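Long-range contacts in anaphase-promoting complex subunit cut9 (Schizosaccharomyces pombe, PDB 2XPI), which forms part of the anaphase-promoting complex, the E3 ubiquitin ligase that controls progression through mitosis and G1, and homodimerizes through its first seven TPR repeats: residues A[150-158]-A[198-206]; A[227-237]-A[271-279]. One frame throughout, in Å; residues are numbered along the deposited sequence.

Interaction 1. Residues A[150-158]-A[198-206]; sequences SACRYLAAF and LEASMCYLR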
ATOM      1  N   SER A 150       9.958 -16.306  18.813  1.00 57.12           N
ATOM      2  CA  SER A 150       9.237 -15.105  19.260  1.00 55.70           C
ATOM      3  C   SER A 150       9.049 -14.112  18.113  1.00 53.74           C
ATOM      4  O   SER A 150       8.038 -13.400  18.050  1.00 51.37           O
ATOM      5  CB  SER A 150       9.955 -14.417  20.420  1.00 55.42           C
ATOM      6  OG  SER A 150      10.253 -15.341  21.446  1.00 58.77           O
ATOM      7  N   ALA A 151      10.034 -14.062  17.216  1.00 51.53           N
ATOM      8  CA  ALA A 151       9.933 -13.214  16.044  1.00 48.31           C
ATOM      9  C   ALA A 151       8.768 -13.684  15.189  1.00 48.21           C
ATOM     10  O   ALA A 151       8.000 -12.876  14.670  1.00 47.58           O
ATOM     11  CB  ALA A 151      11.225 -13.239  15.249  1.00 45.88           C
ATOM     12  N   CYS A 152       8.634 -14.996  15.045  1.00 49.31           N
ATOM     13  CA  CYS A 152       7.557 -15.540  14.230  1.00 50.73           C
ATOM     14  C   CYS A 152       6.196 -15.297  14.888  1.00 50.73           C
ATOM     15  O   CYS A 152       5.200 -15.085  14.212  1.00 52.19           O
ATOM     16  CB  CYS A 152       7.786 -17.027  13.952  1.00 53.56           C
ATOM     17  SG  CYS A 152       9.208 -17.417  12.853  1.00 61.02           S
ATOM     18  N   ARG A 153       6.159 -15.317  16.214  1.00 49.89           N
ATOM     19  CA  ARG A 153       4.937 -14.997  16.946  1.00 48.56           C
ATOM     20  C   ARG A 153       4.583 -13.516  16.764  1.00 46.86           C
ATOM     21  O   ARG A 153       3.448 -13.169  16.425  1.00 49.17           O
ATOM     22  CB  ARG A 153       5.104 -15.333  18.430  1.00 47.49           C
ATOM     23  CG  ARG A 153       3.822 -15.320  19.212  1.00 48.70           C
ATOM     24  CD  ARG A 153       4.029 -15.877  20.614  1.00 55.00           C
ATOM     25  NE  ARG A 153       2.942 -16.789  20.969  1.00 62.24           N
ATOM     26  CZ  ARG A 153       3.029 -18.115  20.932  1.00 67.97           C
ATOM     27  NH1 ARG A 153       4.167 -18.702  20.589  1.00 68.62           N
ATOM     28  NH2 ARG A 153       1.979 -18.857  21.255  1.00 72.77           N
ATOM     29  N   TYR A 154       5.553 -12.643  16.990  1.00 41.65           N
ATOM     30  CA  TYR A 154       5.344 -11.246  16.704  1.00 42.44           C
ATOM     31  C   TYR A 154       4.793 -11.007  15.295  1.00 44.55           C
ATOM     32  O   TYR A 154       3.814 -10.270  15.118  1.00 43.87           O
ATOM     33  CB  TYR A 154       6.636 -10.465  16.866  1.00 42.23           C
ATOM     34  CG  TYR A 154       6.508  -9.037  16.416  1.00 42.58           C
ATOM     35  CD1 TYR A 154       5.805  -8.111  17.186  1.00 44.86           C
ATOM     36  CD2 TYR A 154       7.089  -8.603  15.231  1.00 41.68           C
ATOM     37  CE1 TYR A 154       5.670  -6.787  16.782  1.00 45.76           C
ATOM     38  CE2 TYR A 154       6.969  -7.278  14.817  1.00 42.85           C
ATOM     39  CZ  TYR A 154       6.252  -6.375  15.595  1.00 45.72           C
ATOM     40  OH  TYR A 154       6.129  -5.061  15.208  1.00 46.77           O
ATOM     41  N   LEU A 155       5.427 -11.616  14.292  1.00 45.09           N
ATOM     42  CA  LEU A 155       5.079 -11.313  12.904  1.00 43.91           C
ATOM     43  C   LEU A 155       3.731 -11.904  12.496  1.00 43.29           C
ATOM     44  O   LEU A 155       2.968 -11.267  11.770  1.00 45.84           O
ATOM     45  CB  LEU A 155       6.175 -11.743  11.942  1.00 45.00           C
ATOM     46  CG  LEU A 155       5.975 -11.167  10.537  1.00 47.36           C
ATOM     47  CD1 LEU A 155       5.732  -9.671  10.582  1.00 45.44           C
ATOM     48  CD2 LEU A 155       7.160 -11.485   9.651  1.00 48.78           C
ATOM     49  N   ALA A 156       3.432 -13.108  12.975  1.00 40.21           N
ATOM     50  CA  ALA A 156       2.131 -13.715  12.721  1.00 38.57           C
ATOM     51  C   ALA A 156       1.025 -12.857  13.345  1.00 41.36           C
ATOM     52  O   ALA A 156       0.013 -12.589  12.710  1.00 42.85           O
ATOM     53  CB  ALA A 156       2.074 -15.140  13.241  1.00 34.22           C
ATOM     54  N   ALA A 157       1.231 -12.425  14.584  1.00 40.85           N
ATOM     55  CA  ALA A 157       0.279 -11.546  15.253  1.00 41.19           C
ATOM     56  C   ALA A 157       0.123 -10.245  14.478  1.00 42.86           C
ATOM     57  O   ALA A 157      -0.989  -9.746  14.279  1.00 43.80           O
ATOM     58  CB  ALA A 157       0.733 -11.253  16.687  1.00 39.44           C
ATOM     59  N   PHE A 158       1.252  -9.689  14.055  1.00 43.02           N
ATOM     60  CA  PHE A 158       1.255  -8.446  13.306  1.00 41.70           C
ATOM     61  C   PHE A 158       0.410  -8.566  12.036  1.00 43.50           C
ATOM     62  O   PHE A 158      -0.283  -7.621  11.671  1.00 46.14           O
ATOM     63  CB  PHE A 158       2.681  -8.083  12.961  1.00 40.69           C
ATOM     64  CG  PHE A 158       2.810  -6.829  12.167  1.00 41.45           C
ATOM     65  CD1 PHE A 158       2.568  -6.832  10.800  1.00 43.76           C
ATOM     66  CD2 PHE A 158       3.232  -5.652  12.773  1.00 39.83           C
ATOM     67  CE1 PHE A 158       2.702  -5.671  10.054  1.00 43.89           C
ATOM     68  CE2 PHE A 158       3.371  -4.491  12.044  1.00 40.26           C
ATOM     69  CZ  PHE A 158       3.104  -4.495  10.684  1.00 42.91           C
ATOM     70  N   LEU A 198      11.338  -8.029  21.876  1.00 40.56           N
ATOM     71  CA  LEU A 198      10.124  -8.525  21.250  1.00 37.85           C
ATOM     72  C   LEU A 198       8.982  -8.633  22.275  1.00 41.19           C
ATOM     73  O   LEU A 198       7.797  -8.522  21.925  1.00 41.94           O
ATOM     74  CB  LEU A 198      10.383  -9.846  20.523  1.00 35.42           C
ATOM     75  CG  LEU A 198      11.061  -9.712  19.155  1.00 36.08           C
ATOM     76  CD1 LEU A 198      11.476 -11.070  18.594  1.00 36.05           C
ATOM     77  CD2 LEU A 198      10.154  -8.979  18.166  1.00 35.02           C
ATOM     78  N   GLU A 199       9.329  -8.824  23.542  1.00 42.87           N
ATOM     79  CA  GLU A 199       8.317  -8.782  24.590  1.00 45.77           C
ATOM     80  C   GLU A 199       7.572  -7.436  24.572  1.00 45.88           C
ATOM     81  O   GLU A 199       6.349  -7.388  24.720  1.00 46.05           O
ATOM     82  CB  GLU A 199       8.938  -9.013  25.968  1.00 49.70           C
ATOM     83  CG  GLU A 199       7.904  -8.994  27.096  1.00 53.08           C
ATOM     84  CD  GLU A 199       8.516  -9.166  28.475  1.00 58.90           C
ATOM     85  OE1 GLU A 199       9.744  -9.415  28.566  1.00 60.54           O
ATOM     86  OE2 GLU A 199       7.765  -9.048  29.471  1.00 61.20           O
ATOM     87  N   ALA A 200       8.305  -6.338  24.390  1.00 43.08           N
ATOM     88  CA  ALA A 200       7.671  -5.037  24.344  1.00 39.03           C
ATOM     89  C   ALA A 200       6.735  -4.970  23.156  1.00 42.83           C
ATOM     90  O   ALA A 200       5.546  -4.655  23.298  1.00 46.40           O
ATOM     91  CB  ALA A 200       8.686  -3.973  24.250  1.00 37.20           C
ATOM     92  N   SER A 201       7.269  -5.302  21.986  1.00 42.77           N
ATOM     93  CA  SER A 201       6.544  -5.196  20.728  1.00 42.82           C
ATOM     94  C   SER A 201       5.235  -5.966  20.720  1.00 43.41           C
ATOM     95  O   SER A 201       4.259  -5.546  20.099  1.00 43.77           O
ATOM     96  CB  SER A 201       7.431  -5.657  19.567  1.00 44.98           C
ATOM     97  OG  SER A 201       8.584  -4.824  19.465  1.00 46.26           O
ATOM     98  N   MET A 202       5.201  -7.097  21.406  1.00 43.33           N
ATOM     99  CA  MET A 202       3.966  -7.864  21.457  1.00 44.34           C
ATOM    100  C   MET A 202       2.897  -7.247  22.400  1.00 45.53           C
ATOM    101  O   MET A 202       1.694  -7.401  22.165  1.00 44.13           O
ATOM    102  CB  MET A 202       4.258  -9.337  21.778  1.00 45.40           C
ATOM    103  CG  MET A 202       5.045 -10.043  20.684  1.00 45.66           C
ATOM    104  SD  MET A 202       5.092 -11.838  20.878  1.00 66.67           S
ATOM    105  CE  MET A 202       6.422 -12.072  22.043  1.00 41.69           C
ATOM    106  N   CYS A 203       3.329  -6.543  23.449  1.00 46.43           N
ATOM    107  CA  CYS A 203       2.387  -5.807  24.307  1.00 47.10           C
ATOM    108  C   CYS A 203       1.828  -4.633  23.530  1.00 44.88           C
ATOM    109  O   CYS A 203       0.682  -4.248  23.735  1.00 45.75           O
ATOM    110  CB  CYS A 203       3.056  -5.261  25.570  1.00 47.68           C
ATOM    111  SG  CYS A 203       3.465  -6.464  26.856  1.00 62.05           S
ATOM    112  N   TYR A 204       2.650  -4.056  22.654  1.00 40.14           N
ATOM    113  CA  TYR A 204       2.197  -2.958  21.827  1.00 39.16           C
ATOM    114  C   TYR A 204       1.127  -3.500  20.918  1.00 39.84           C
ATOM    115  O   TYR A 204       0.099  -2.855  20.681  1.00 38.99           O
ATOM    116  CB  TYR A 204       3.339  -2.379  20.992  1.00 38.60           C
ATOM    117  CG  TYR A 204       2.847  -1.534  19.837  1.00 38.66           C
ATOM    118  CD1 TYR A 204       2.344  -0.265  20.049  1.00 38.38           C
ATOM    119  CD2 TYR A 204       2.866  -2.021  18.534  1.00 40.14           C
ATOM    120  CE1 TYR A 204       1.883   0.500  19.002  1.00 40.21           C
ATOM    121  CE2 TYR A 204       2.408  -1.262  17.478  1.00 40.66           C
ATOM    122  CZ  TYR A 204       1.918  -0.005  17.716  1.00 42.95           C
ATOM    123  OH  TYR A 204       1.454   0.761  16.661  1.00 46.56           O
ATOM    124  N   LEU A 205       1.372  -4.702  20.411  1.00 41.58           N
ATOM    125  CA  LEU A 205       0.468  -5.310  19.455  1.00 44.51           C
ATOM    126  C   LEU A 205      -0.829  -5.593  20.180  1.00 46.17           C
ATOM    127  O   LEU A 205      -1.919  -5.300  19.681  1.00 47.04           O
ATOM    128  CB  LEU A 205       1.069  -6.594  18.910  1.00 46.35           C
ATOM    129  CG  LEU A 205       1.115  -6.783  17.393  1.00 46.81           C
ATOM    130  CD1 LEU A 205       1.389  -5.487  16.641  1.00 44.86           C
ATOM    131  CD2 LEU A 205       2.160  -7.840  17.075  1.00 47.36           C
ATOM    132  N   ARG A 206      -0.703  -6.140  21.382  1.00 46.34           N
ATOM    133  CA  ARG A 206      -1.868  -6.388  22.221  1.00 46.19           C
ATOM    134  C   ARG A 206      -2.624  -5.095  22.508  1.00 46.75           C
ATOM    135  O   ARG A 206      -3.847  -5.095  22.596  1.00 49.16           O
ATOM    136  CB  ARG A 206      -1.471  -7.067  23.520  1.00 44.77           C
ATOM    137  CG  ARG A 206      -2.244  -8.332  23.748  1.00 48.64           C
ATOM    138  CD  ARG A 206      -2.270  -8.681  25.198  1.00 50.60           C
ATOM    139  NE  ARG A 206      -0.980  -8.361  25.754  1.00 53.35           N
ATOM    140  CZ  ARG A 206       0.131  -9.025  25.471  1.00 56.98           C
ATOM    141  NH1 ARG A 206       0.106 -10.069  24.651  1.00 56.74           N
ATOM    142  NH2 ARG A 206       1.268  -8.644  26.023  1.00 59.85           N
TER

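Interaction 2. Residues A[227-237]-A[271-279]; sequences LMVDAKCYEAF and LRSLYMLKL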
ATOM      1  N   LEU A 227       6.236  -0.024  27.318  1.00 43.07           N
ATOM      2  CA  LEU A 227       7.214   0.981  27.721  1.00 41.86           C
ATOM      3  C   LEU A 227       7.999   0.573  28.966  1.00 45.53           C
ATOM      4  O   LEU A 227       9.218   0.720  29.006  1.00 50.97           O
ATOM      5  CB  LEU A 227       6.566   2.353  27.886  1.00 42.15           C
ATOM      6  CG  LEU A 227       6.533   3.270  26.655  1.00 44.86           C
ATOM      7  CD1 LEU A 227       5.977   4.637  26.981  1.00 46.13           C
ATOM      8  CD2 LEU A 227       7.925   3.440  26.034  1.00 46.27           C
ATOM      9  N   MET A 228       7.332   0.050  29.983  1.00 44.75           N
ATOM     10  CA  MET A 228       8.063  -0.411  31.159  1.00 45.90           C
ATOM     11  C   MET A 228       9.045  -1.509  30.772  1.00 50.00           C
ATOM     12  O   MET A 228      10.171  -1.539  31.271  1.00 51.30           O
ATOM     13  CB  MET A 228       7.119  -0.903  32.259  1.00 44.87           C
ATOM     14  CG  MET A 228       6.135   0.139  32.749  1.00 43.69           C
ATOM     15  SD  MET A 228       6.967   1.602  33.388  1.00 76.53           S
ATOM     16  CE  MET A 228       7.784   0.946  34.847  1.00 52.40           C
ATOM     17  N   VAL A 229       8.624  -2.403  29.872  1.00 51.08           N
ATOM     18  CA  VAL A 229       9.480  -3.503  29.420  1.00 51.62           C
ATOM     19  C   VAL A 229      10.728  -3.027  28.659  1.00 53.26           C
ATOM     20  O   VAL A 229      11.829  -3.547  28.868  1.00 55.10           O
ATOM     21  CB  VAL A 229       8.704  -4.516  28.552  1.00 48.76           C
ATOM     22  CG1 VAL A 229       9.659  -5.557  27.947  1.00 46.29           C
ATOM     23  CG2 VAL A 229       7.615  -5.185  29.364  1.00 48.12           C
ATOM     24  N   ASP A 230      10.549  -2.048  27.773  1.00 51.43           N
ATOM     25  CA  ASP A 230      11.657  -1.491  27.005  1.00 49.48           C
ATOM     26  C   ASP A 230      11.316  -0.046  26.658  1.00 45.00           C
ATOM     27  O   ASP A 230      10.395   0.223  25.894  1.00 40.72           O
ATOM     28  CB  ASP A 230      11.910  -2.312  25.726  1.00 50.71           C
ATOM     29  CG  ASP A 230      13.211  -1.914  25.005  1.00 54.89           C
ATOM     30  OD1 ASP A 230      13.463  -0.695  24.846  1.00 54.74           O
ATOM     31  OD2 ASP A 230      13.983  -2.824  24.586  1.00 56.73           O
ATOM     32  N   ALA A 231      12.075   0.880  27.229  1.00 44.84           N
ATOM     33  CA  ALA A 231      11.865   2.300  27.003  1.00 42.84           C
ATOM     34  C   ALA A 231      11.940   2.687  25.534  1.00 41.32           C
ATOM     35  O   ALA A 231      11.594   3.803  25.183  1.00 39.42           O
ATOM     36  CB  ALA A 231      12.873   3.106  27.795  1.00 44.64           C
ATOM     37  N   LYS A 232      12.400   1.781  24.676  1.00 43.79           N
ATOM     38  CA  LYS A 232      12.589   2.116  23.261  1.00 43.36           C
ATOM     39  C   LYS A 232      11.324   1.908  22.434  1.00 43.21           C
ATOM     40  O   LYS A 232      11.240   2.347  21.293  1.00 43.61           O
ATOM     41  CB  LYS A 232      13.791   1.383  22.647  1.00 41.75           C
ATOM     42  CG  LYS A 232      15.118   1.714  23.328  1.00 42.44           C
ATOM     43  CD  LYS A 232      16.349   1.199  22.551  1.00 40.63           C
ATOM     44  CE  LYS A 232      16.254  -0.282  22.186  1.00 37.15           C
ATOM     45  NZ  LYS A 232      16.045  -1.140  23.371  1.00 35.41           N
ATOM     46  N   CYS A 233      10.322   1.269  23.019  1.00 44.26           N
ATOM     47  CA  CYS A 233       9.035   1.110  22.336  1.00 41.62           C
ATOM     48  C   CYS A 233       8.243   2.425  22.210  1.00 40.66           C
ATOM     49  O   CYS A 233       7.191   2.623  22.819  1.00 41.10           O
ATOM     50  CB  CYS A 233       8.188   0.052  23.020  1.00 40.13           C
ATOM     51  SG  CYS A 233       6.914  -0.484  21.956  1.00 50.89           S
ATOM     52  N   TYR A 234       8.754   3.308  21.378  1.00 38.40           N
ATOM     53  CA  TYR A 234       8.106   4.566  21.124  1.00 38.19           C
ATOM     54  C   TYR A 234       6.775   4.463  20.337  1.00 38.61           C
ATOM     55  O   TYR A 234       5.997   5.408  20.368  1.00 41.90           O
ATOM     56  CB  TYR A 234       9.118   5.504  20.451  1.00 37.07           C
ATOM     57  CG  TYR A 234       8.571   6.815  19.966  1.00 36.52           C
ATOM     58  CD1 TYR A 234       8.824   7.992  20.651  1.00 37.15           C
ATOM     59  CD2 TYR A 234       7.826   6.878  18.796  1.00 35.83           C
ATOM     60  CE1 TYR A 234       8.334   9.200  20.192  1.00 39.51           C
ATOM     61  CE2 TYR A 234       7.345   8.061  18.327  1.00 38.02           C
ATOM     62  CZ  TYR A 234       7.585   9.225  19.022  1.00 42.13           C
ATOM     63  OH  TYR A 234       7.066  10.409  18.528  1.00 46.60           O
ATOM     64  N   GLU A 235       6.495   3.356  19.645  1.00 36.16           N
ATOM     65  CA  GLU A 235       5.197   3.239  18.964  1.00 38.08           C
ATOM     66  C   GLU A 235       4.106   3.220  20.019  1.00 40.25           C
ATOM     67  O   GLU A 235       3.011   3.716  19.774  1.00 41.44           O
ATOM     68  CB  GLU A 235       5.025   1.963  18.107  1.00 39.52           C
ATOM     69  CG  GLU A 235       5.792   1.871  16.804  1.00 44.70           C
ATOM     70  CD  GLU A 235       5.333   2.785  15.674  1.00 48.58           C
ATOM     71  OE1 GLU A 235       4.143   2.851  15.310  1.00 47.54           O
ATOM     72  OE2 GLU A 235       6.221   3.410  15.086  1.00 53.73           O
ATOM     73  N   ALA A 236       4.397   2.596  21.165  1.00 39.72           N
ATOM     74  CA  ALA A 236       3.487   2.568  22.307  1.00 39.96           C
ATOM     75  C   ALA A 236       3.265   3.966  22.913  1.00 41.73           C
ATOM     76  O   ALA A 236       2.134   4.411  23.063  1.00 44.23           O
ATOM     77  CB  ALA A 236       4.012   1.624  23.363  1.00 40.69           C
ATOM     78  N   PHE A 237       4.355   4.631  23.271  1.00 41.56           N
ATOM     79  CA  PHE A 237       4.356   6.005  23.764  1.00 44.48           C
ATOM     80  C   PHE A 237       3.560   6.896  22.830  1.00 46.11           C
ATOM     81  O   PHE A 237       2.696   7.668  23.250  1.00 48.61           O
ATOM     82  CB  PHE A 237       5.806   6.510  23.818  1.00 47.04           C
ATOM     83  CG  PHE A 237       5.976   7.806  24.525  1.00 50.66           C
ATOM     84  CD1 PHE A 237       5.521   7.969  25.827  1.00 53.80           C
ATOM     85  CD2 PHE A 237       6.606   8.869  23.905  1.00 52.19           C
ATOM     86  CE1 PHE A 237       5.672   9.185  26.491  1.00 54.46           C
ATOM     87  CE2 PHE A 237       6.776  10.077  24.564  1.00 54.27           C
ATOM     88  CZ  PHE A 237       6.302  10.238  25.856  1.00 54.56           C
ATOM     89  N   LEU A 271      17.558  10.034  26.419  1.00 41.99           N
ATOM     90  CA  LEU A 271      16.269   9.533  25.976  1.00 40.07           C
ATOM     91  C   LEU A 271      15.145  10.096  26.847  1.00 43.11           C
ATOM     92  O   LEU A 271      14.134  10.548  26.334  1.00 43.27           O
ATOM     93  CB  LEU A 271      16.242   8.004  25.971  1.00 37.34           C
ATOM     94  CG  LEU A 271      14.906   7.352  25.617  1.00 33.75           C
ATOM     95  CD1 LEU A 271      14.431   7.736  24.198  1.00 30.47           C
ATOM     96  CD2 LEU A 271      14.982   5.842  25.798  1.00 30.91           C
ATOM     97  N   ARG A 272      15.325  10.086  28.161  1.00 46.08           N
ATOM     98  CA  ARG A 272      14.316  10.644  29.054  1.00 48.41           C
ATOM     99  C   ARG A 272      13.966  12.092  28.714  1.00 48.63           C
ATOM    100  O   ARG A 272      12.794  12.453  28.734  1.00 47.49           O
ATOM    101  CB  ARG A 272      14.742  10.535  30.516  1.00 51.20           C
ATOM    102  CG  ARG A 272      13.791  11.201  31.475  1.00 52.25           C
ATOM    103  CD  ARG A 272      13.973  10.681  32.882  1.00 55.57           C
ATOM    104  NE  ARG A 272      15.377  10.413  33.170  1.00 59.97           N
ATOM    105  CZ  ARG A 272      16.263  11.363  33.447  1.00 63.97           C
ATOM    106  NH1 ARG A 272      15.862  12.637  33.478  1.00 67.21           N
ATOM    107  NH2 ARG A 272      17.536  11.047  33.689  1.00 61.68           N
ATOM    108  N   SER A 273      14.969  12.914  28.395  1.00 47.52           N
ATOM    109  CA  SER A 273      14.719  14.309  28.002  1.00 45.45           C
ATOM    110  C   SER A 273      13.926  14.380  26.695  1.00 46.92           C
ATOM    111  O   SER A 273      13.058  15.232  26.531  1.00 48.59           O
ATOM    112  CB  SER A 273      16.025  15.111  27.855  1.00 44.60           C
ATOM    113  OG  SER A 273      16.864  15.042  29.006  1.00 44.14           O
ATOM    114  N   LEU A 274      14.236  13.500  25.750  1.00 47.45           N
ATOM    115  CA  LEU A 274      13.470  13.433  24.509  1.00 46.95           C
ATOM    116  C   LEU A 274      12.002  13.183  24.795  1.00 47.89           C
ATOM    117  O   LEU A 274      11.139  13.825  24.210  1.00 49.53           O
ATOM    118  CB  LEU A 274      13.997  12.316  23.603  1.00 45.32           C
ATOM    119  CG  LEU A 274      14.847  12.639  22.372  1.00 42.96           C
ATOM    120  CD1 LEU A 274      15.695  13.868  22.560  1.00 41.89           C
ATOM    121  CD2 LEU A 274      15.707  11.439  22.025  1.00 42.89           C
ATOM    122  N   TYR A 275      11.716  12.242  25.691  1.00 48.05           N
ATOM    123  CA  TYR A 275      10.328  11.901  26.014  1.00 48.44           C
ATOM    124  C   TYR A 275       9.600  13.061  26.698  1.00 49.11           C
ATOM    125  O   TYR A 275       8.483  13.407  26.339  1.00 49.68           O
ATOM    126  CB  TYR A 275      10.272  10.621  26.860  1.00 49.30           C
ATOM    127  CG  TYR A 275      10.457   9.372  26.028  1.00 48.17           C
ATOM    128  CD1 TYR A 275      10.380   8.107  26.591  1.00 46.03           C
ATOM    129  CD2 TYR A 275      10.701   9.470  24.665  1.00 48.69           C
ATOM    130  CE1 TYR A 275      10.528   6.978  25.816  1.00 45.34           C
ATOM    131  CE2 TYR A 275      10.866   8.359  23.895  1.00 48.32           C
ATOM    132  CZ  TYR A 275      10.778   7.111  24.470  1.00 47.87           C
ATOM    133  OH  TYR A 275      10.943   6.008  23.662  1.00 48.71           O
ATOM    134  N   MET A 276      10.252  13.674  27.672  1.00 50.52           N
ATOM    135  CA  MET A 276       9.682  14.817  28.357  1.00 53.06           C
ATOM    136  C   MET A 276       9.282  15.938  27.387  1.00 55.92           C
ATOM    137  O   MET A 276       8.337  16.674  27.646  1.00 57.98           O
ATOM    138  CB  MET A 276      10.626  15.303  29.464  1.00 54.18           C
ATOM    139  CG  MET A 276      10.698  14.319  30.649  1.00 55.71           C
ATOM    140  SD  MET A 276      11.950  14.710  31.899  1.00 65.01           S
ATOM    141  CE  MET A 276      12.442  16.267  31.219  1.00 38.89           C
ATOM    142  N   LEU A 277       9.974  16.056  26.259  1.00 56.31           N
ATOM    143  CA  LEU A 277       9.615  17.073  25.271  1.00 56.74           C
ATOM    144  C   LEU A 277       8.243  16.825  24.656  1.00 57.55           C
ATOM    145  O   LEU A 277       7.667  17.733  24.059  1.00 59.32           O
ATOM    146  CB  LEU A 277      10.636  17.145  24.136  1.00 56.76           C
ATOM    147  CG  LEU A 277      12.067  17.602  24.383  1.00 60.10           C
ATOM    148  CD1 LEU A 277      12.680  17.940  23.040  1.00 61.43           C
ATOM    149  CD2 LEU A 277      12.131  18.807  25.319  1.00 62.52           C
ATOM    150  N   LYS A 278       7.739  15.596  24.768  1.00 56.08           N
ATOM    151  CA  LYS A 278       6.432  15.238  24.203  1.00 54.76           C
ATOM    152  C   LYS A 278       5.269  15.616  25.122  1.00 52.42           C
ATOM    153  O   LYS A 278       4.103  15.520  24.734  1.00 51.94           O
ATOM    154  CB  LYS A 278       6.365  13.737  23.911  1.00 55.83           C
ATOM    155  CG  LYS A 278       7.286  13.280  22.795  1.00 60.34           C
ATOM    156  CD  LYS A 278       7.176  14.251  21.632  1.00 65.90           C
ATOM    157  CE  LYS A 278       7.835  13.729  20.362  1.00 67.37           C
ATOM    158  NZ  LYS A 278       7.435  14.587  19.204  1.00 68.36           N
ATOM    159  N   LEU A 279       5.606  16.060  26.328  1.00 60.00           N
ATOM    160  CA  LEU A 279       4.686  16.064  27.451  1.00 56.48           C
ATOM    161  C   LEU A 279       4.047  17.407  27.752  1.00 60.68           C
ATOM    162  O   LEU A 279       4.312  18.399  27.080  1.00 63.13           O
ATOM    163  CB  LEU A 279       5.425  15.597  28.695  1.00 52.48           C
ATOM    164  CG  LEU A 279       5.370  14.114  29.044  1.00 48.46           C
ATOM    165  CD1 LEU A 279       4.982  13.247  27.859  1.00 43.62           C
ATOM    166  CD2 LEU A 279       6.706  13.718  29.636  1.00 49.94           C
TER

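Interaction 1. Residues A[150-158]-A[198-206]
Between the first helices of TPR 3 and TPR 4, Tyr-154 plugs into helix 198-212 as a knob into the hole formed by Leu-198, Ser-201, Met-202 and Leu-205. The axes of 150-158 and 198-206 run nearly parallel, 19° apart, with a closest approach of 10.0 Å. With Tyr-154 CG anti to the backbone N (chi1 173°), the ring reaches across to helix 198-212, where CE1 lies 3.5 Å from Ser-201 CB. Leu-198 CD2 meets the root of the ring, 4.0 Å from Tyr-154 CB, while Met-202 CG comes to the ring edge. Farther along, the CD2 methyl of Leu-205 is wedged between the ring and the backbone, 3.7 Å from Tyr-154 CD1, and it also touches Ala-157 CB at 3.7 Å. At the N-terminal end, Leu-198 CD1 rests against the backbone of Ala-151, 3.6 Å from its N. The Met-202 side chain crosses that of Arg-153 at about a right angle, its SD against Arg-153 CG; the NE of this arginine is bonded to Leu-172 O. No hydrogen bond joins the two segments; instead, Tyr-154 OH and Ser-201 OG both bond to Gln-97 of the second subunit, so the knob that joins two repeats also meets the dimer partner. Such knobs-into-holes packing between neighbouring A helices is typical of the TPR superhelix.

Interaction 2. Residues A[227-237]-A[271-279]
Tyr-275 is the main projection of this contact: its ring enters a hollow walled by Leu-227, Ala-231, Tyr-234 and Phe-237, where the turn after helix 216-229 leads into helix 234-242. Tyr-275 CG lies beside the backbone N (chi1 -78°), leaning the ring back along its helix beside Leu-271 while the hydroxyl reaches the turn. At the far end of the ring, Tyr-275 OH donates to Ala-231 O at 2.8 Å, nearly in line with the carbonyl, while Tyr-234 CB closes over the same hydroxyl at 3.7 Å. Phe-237 covers one face of the Tyr-275 ring in a face-to-face stack, with centroids 4.5 Å apart and planes inclined by 22°. Leu-271 CD1, from the same helix as the tyrosine, lies over the rim of the opposite face, so the ring has a neighbour on each side. Tyr-234 brings its own ring edge to Tyr-275 CE2, and the Leu-227 methyl CD2 makes a looser contact near CE1.

Phe-237 is a second bump. Its outer edge fits between the side chains of Lys-278 and Leu-279, with CE2 3.7 Å from Lys-278 CG and CZ 3.8 Å from Leu-279 CD1. Lys-278 lends its aliphatic chain to this second hollow, around Phe-237, while its amine reaches Asp-306 in a salt bridge. Beside the phenol, Leu-271 CD2 abuts Ala-231 CB at 4.0 Å.

The receiving turn is itself braced. Asp-230 OD1 accepts Lys-232 N through its anti lone pair, forming an Asx turn, and both carboxylate oxygens hold Lys-232 NZ through their syn lone pairs. Across a largely apolar, mostly buried surface, one directional bond gives the buried tyrosine hydroxyl an acceptor and probably sets how deeply the ring enters, while the neighbours on its two faces, Phe-237 and Leu-271, probably limit its tilt.

Overall arrangement
Followed from the N terminus, the two contacts come in series, neither nested nor crossed. Interaction 1 closes a loop of 39 intervening residues, which includes helix 166-173 and a partly unmodelled connection, and ties TPR 3 to TPR 4. The chain then runs through helix 198-212 into helix 216-229, where interaction 2 opens; its loop, containing helix 248-257, closes when TPR 6 meets the junction of TPR 4 and TPR 5. Their centres lie 19 Å apart, yet they touch directly: Tyr-204 packs on Glu-235 and Ala-236, and Glu-199 and Ala-200 on Val-229. Both contacts also reach the second subunit, consistent with homodimerization through repeats 1-7.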